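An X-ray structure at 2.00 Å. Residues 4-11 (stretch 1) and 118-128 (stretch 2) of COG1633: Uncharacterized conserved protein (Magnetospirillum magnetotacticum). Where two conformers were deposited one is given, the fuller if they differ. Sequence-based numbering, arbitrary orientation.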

# COMPACT_ATOMS: atom_id res chain seq x y z
N TYR A 4 -6.36 -19.98 -5.71
CA TYR A 4 -6.55 -21.15 -6.64
C TYR A 4 -5.59 -22.34 -6.33
O TYR A 4 -5.97 -23.23 -5.59
CB TYR A 4 -6.49 -20.68 -8.10
N THR A 5 -4.38 -22.39 -6.89
CA THR A 5 -3.44 -23.45 -6.54
C THR A 5 -2.93 -23.27 -5.12
O THR A 5 -2.99 -22.18 -4.56
CB THR A 5 -2.22 -23.56 -7.48
OG1 THR A 5 -1.36 -22.42 -7.34
CG2 THR A 5 -2.62 -23.76 -8.97
N LEU A 6 -2.39 -24.33 -4.53
CA LEU A 6 -1.87 -24.23 -3.18
C LEU A 6 -0.68 -23.26 -3.09
O LEU A 6 -0.54 -22.57 -2.10
CB LEU A 6 -1.48 -25.61 -2.63
CG LEU A 6 -1.04 -25.64 -1.15
CD1 LEU A 6 -2.12 -25.16 -0.19
CD2 LEU A 6 -0.59 -27.07 -0.78
N ALA A 7 0.17 -23.24 -4.10
CA ALA A 7 1.31 -22.28 -4.13
C ALA A 7 0.83 -20.84 -4.11
O ALA A 7 1.34 -20.00 -3.36
CB ALA A 7 2.18 -22.49 -5.35
N GLU A 8 -0.16 -20.59 -4.97
CA GLU A 8 -0.81 -19.30 -5.06
C GLU A 8 -1.50 -18.94 -3.77
O GLU A 8 -1.36 -17.81 -3.31
CB GLU A 8 -1.82 -19.28 -6.21
CG GLU A 8 -1.17 -19.27 -7.57
CD GLU A 8 -2.17 -19.43 -8.70
OE1 GLU A 8 -3.21 -20.09 -8.53
OE2 GLU A 8 -1.90 -18.88 -9.77
N PHE A 9 -2.21 -19.90 -3.17
CA PHE A 9 -2.89 -19.65 -1.88
C PHE A 9 -1.90 -19.30 -0.76
O PHE A 9 -2.07 -18.31 -0.05
CB PHE A 9 -3.76 -20.84 -1.49
CG PHE A 9 -4.49 -20.66 -0.17
CD1 PHE A 9 -5.69 -19.99 -0.12
CD2 PHE A 9 -3.97 -21.16 1.01
CE1 PHE A 9 -6.36 -19.83 1.07
CE2 PHE A 9 -4.62 -20.98 2.20
CZ PHE A 9 -5.81 -20.34 2.24
N LEU A 10 -0.84 -20.10 -0.63
CA LEU A 10 0.16 -19.86 0.40
C LEU A 10 0.87 -18.51 0.17
O LEU A 10 1.15 -17.81 1.13
CB LEU A 10 1.15 -21.01 0.46
CG LEU A 10 0.50 -22.34 0.92
CD1 LEU A 10 1.56 -23.42 0.92
CD2 LEU A 10 -0.18 -22.20 2.30
N ALA A 11 1.11 -18.13 -1.08
CA ALA A 11 1.68 -16.81 -1.40
C ALA A 11 0.77 -15.71 -0.95
O ALA A 11 1.23 -14.70 -0.38
CB ALA A 11 2.00 -16.68 -2.90
N ASN A 118 -13.72 -21.71 -4.47
CA ASN A 118 -13.44 -21.80 -5.90
C ASN A 118 -12.26 -22.66 -6.31
O ASN A 118 -12.08 -22.92 -7.49
CB ASN A 118 -13.27 -20.40 -6.51
CG ASN A 118 -14.53 -19.60 -6.44
OD1 ASN A 118 -14.51 -18.41 -6.15
ND2 ASN A 118 -15.65 -20.24 -6.67
N SER A 119 -11.45 -23.09 -5.36
CA SER A 119 -10.29 -23.92 -5.65
C SER A 119 -10.69 -25.38 -5.67
O SER A 119 -11.55 -25.80 -4.89
CB SER A 119 -9.19 -23.70 -4.61
OG SER A 119 -8.10 -24.56 -4.86
N ALA A 120 -10.09 -26.15 -6.57
CA ALA A 120 -10.32 -27.58 -6.65
C ALA A 120 -9.39 -28.37 -5.71
O ALA A 120 -9.69 -29.51 -5.35
CB ALA A 120 -10.14 -28.05 -8.09
N ASP A 121 -8.28 -27.76 -5.28
CA ASP A 121 -7.31 -28.42 -4.41
C ASP A 121 -7.92 -28.51 -3.01
O ASP A 121 -8.26 -27.48 -2.41
CB ASP A 121 -5.98 -27.64 -4.40
CG ASP A 121 -4.85 -28.39 -3.68
OD1 ASP A 121 -5.14 -29.25 -2.80
OD2 ASP A 121 -3.67 -28.14 -4.03
N PRO A 122 -8.09 -29.73 -2.48
CA PRO A 122 -8.69 -29.91 -1.14
C PRO A 122 -7.94 -29.22 -0.01
O PRO A 122 -8.58 -28.76 0.93
CB PRO A 122 -8.68 -31.42 -0.93
CG PRO A 122 -8.49 -31.99 -2.26
CD PRO A 122 -7.75 -31.03 -3.10
N GLU A 123 -6.61 -29.12 -0.10
CA GLU A 123 -5.84 -28.36 0.91
C GLU A 123 -6.17 -26.87 0.93
O GLU A 123 -6.17 -26.22 1.98
CB GLU A 123 -4.36 -28.57 0.68
CG GLU A 123 -3.44 -28.01 1.79
CD GLU A 123 -3.55 -28.73 3.14
OE1 GLU A 123 -4.54 -29.47 3.40
OE2 GLU A 123 -2.63 -28.52 3.96
N VAL A 124 -6.45 -26.31 -0.24
CA VAL A 124 -6.80 -24.91 -0.33
C VAL A 124 -8.18 -24.74 0.30
O VAL A 124 -8.39 -23.83 1.11
CB VAL A 124 -6.73 -24.40 -1.76
CG1 VAL A 124 -7.28 -22.98 -1.86
CG2 VAL A 124 -5.25 -24.43 -2.26
N LYS A 125 -9.07 -25.66 -0.04
CA LYS A 125 -10.39 -25.74 0.58
C LYS A 125 -10.31 -25.81 2.11
O LYS A 125 -11.02 -25.10 2.80
CB LYS A 125 -11.16 -26.95 0.05
CG LYS A 125 -11.61 -26.81 -1.43
CD LYS A 125 -12.57 -27.96 -1.85
CE LYS A 125 -13.19 -27.68 -3.19
NZ LYS A 125 -13.60 -26.21 -3.34
N ARG A 126 -9.40 -26.63 2.63
CA ARG A 126 -9.28 -26.85 4.05
C ARG A 126 -8.67 -25.62 4.72
O ARG A 126 -9.22 -25.11 5.67
CB ARG A 126 -8.40 -28.08 4.32
CG ARG A 126 -8.40 -28.58 5.78
CD ARG A 126 -7.41 -29.74 5.98
NE ARG A 126 -6.02 -29.29 5.89
CZ ARG A 126 -5.28 -28.84 6.91
NH1 ARG A 126 -5.77 -28.74 8.13
NH2 ARG A 126 -4.02 -28.47 6.72
N LEU A 127 -7.53 -25.14 4.24
CA LEU A 127 -6.89 -24.00 4.89
C LEU A 127 -7.71 -22.74 4.69
O LEU A 127 -7.79 -21.91 5.58
CB LEU A 127 -5.49 -23.80 4.37
CG LEU A 127 -4.50 -24.93 4.62
CD1 LEU A 127 -3.17 -24.62 3.95
CD2 LEU A 127 -4.34 -25.21 6.08
N GLY A 128 -8.28 -22.59 3.51
CA GLY A 128 -9.11 -21.44 3.23
C GLY A 128 -10.26 -21.33 4.21
O GLY A 128 -10.54 -20.27 4.73
O HOH W 1 -7.25 -25.24 -7.60
O HOH W 2 -2.57 -26.88 -6.08

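How are the two backbones arranged? Both stretches run through a short non-helical segment into a helix, 6-11 in one and 122-128 in the other. The helices point nearly the same way, with 24° between their N-to-C directions, and their axes come within 9.8 Å. The stretches are nearest near their beginnings, where Y4 CA and S119 CA are 4.8 Å apart; farther on, L6 CA and V124 CA lie 5.7 Å apart. Although at least 115 residues separate any two that touch, the stretches bury 400 Å² between them, counting both sides.

What joins the stretches at Y4? Its side chain is modelled only to CB, which points away from stretch 2, so the backbone makes the contact. S119 OG donates a short hydrogen bond to Y4 O, 2.6 Å long, satisfying a carbonyl that lies ahead of the helix. The same S119 OG accepts from D121 N at 3.2 Å, so one hydroxyl braces its own turn while holding the other stretch. Water 1 adds a second link: it donates a weak hydrogen bond to Y4 O (3.1 Å from its oxygen) and accepts one from A120 N (3.2 Å).

How do the two helices start beside each other? T5 and D121 are both N-caps, each offering a side-chain oxygen to an amide that has no carbonyl partner in the preceding turn. T5 OG1 accepts from E8 N at 3.2 Å, and E8 returns the favour, its OE1 accepting from T5 N at 3.1 Å. In stretch 2, D121 OD1 accepts from E123 N at 3.1 Å. The other carboxylate oxygen, D121 OD2, receives a hydrogen bond from water 2 at 2.6 Å, and that water in turn accepts from L6 N at 3.0 Å. The water thus connects the cap of one helix to a first-turn amide of the other.

What does L6 meet? Mostly carbon. Its backbone lies close against V124, with L6 CA 3.5 Å from V124 CG2, while L6 CD1 is 3.8 Å from that same methyl. L6 CD1 also approaches the aliphatic part of E123, 3.7 Å from E123 CG, whose carboxylate is occupied by R126: E123 OE1 lies 2.9 Å from R126 NE in a salt bridge. A looser contact, 4.3 Å from L6 CD1 to L127 CD1, extends the apolar patch one turn along.

How do F9 and L10 complete the packing? F9 points toward stretch 2, and its buried ring spans V124, L127 and G128. F9 CD1 sits 3.8 Å from V124 CG1, and F9 CE2 is 3.7 Å from L127 CB. V124 O lies over one face of the ring. At G128 the ring reaches the backbone itself, F9 CZ coming within 3.6 Å of G128 N. L10 starts sideways, but its end comes nearer, bringing L10 CD2 to 4.2 Å from L127 CD1.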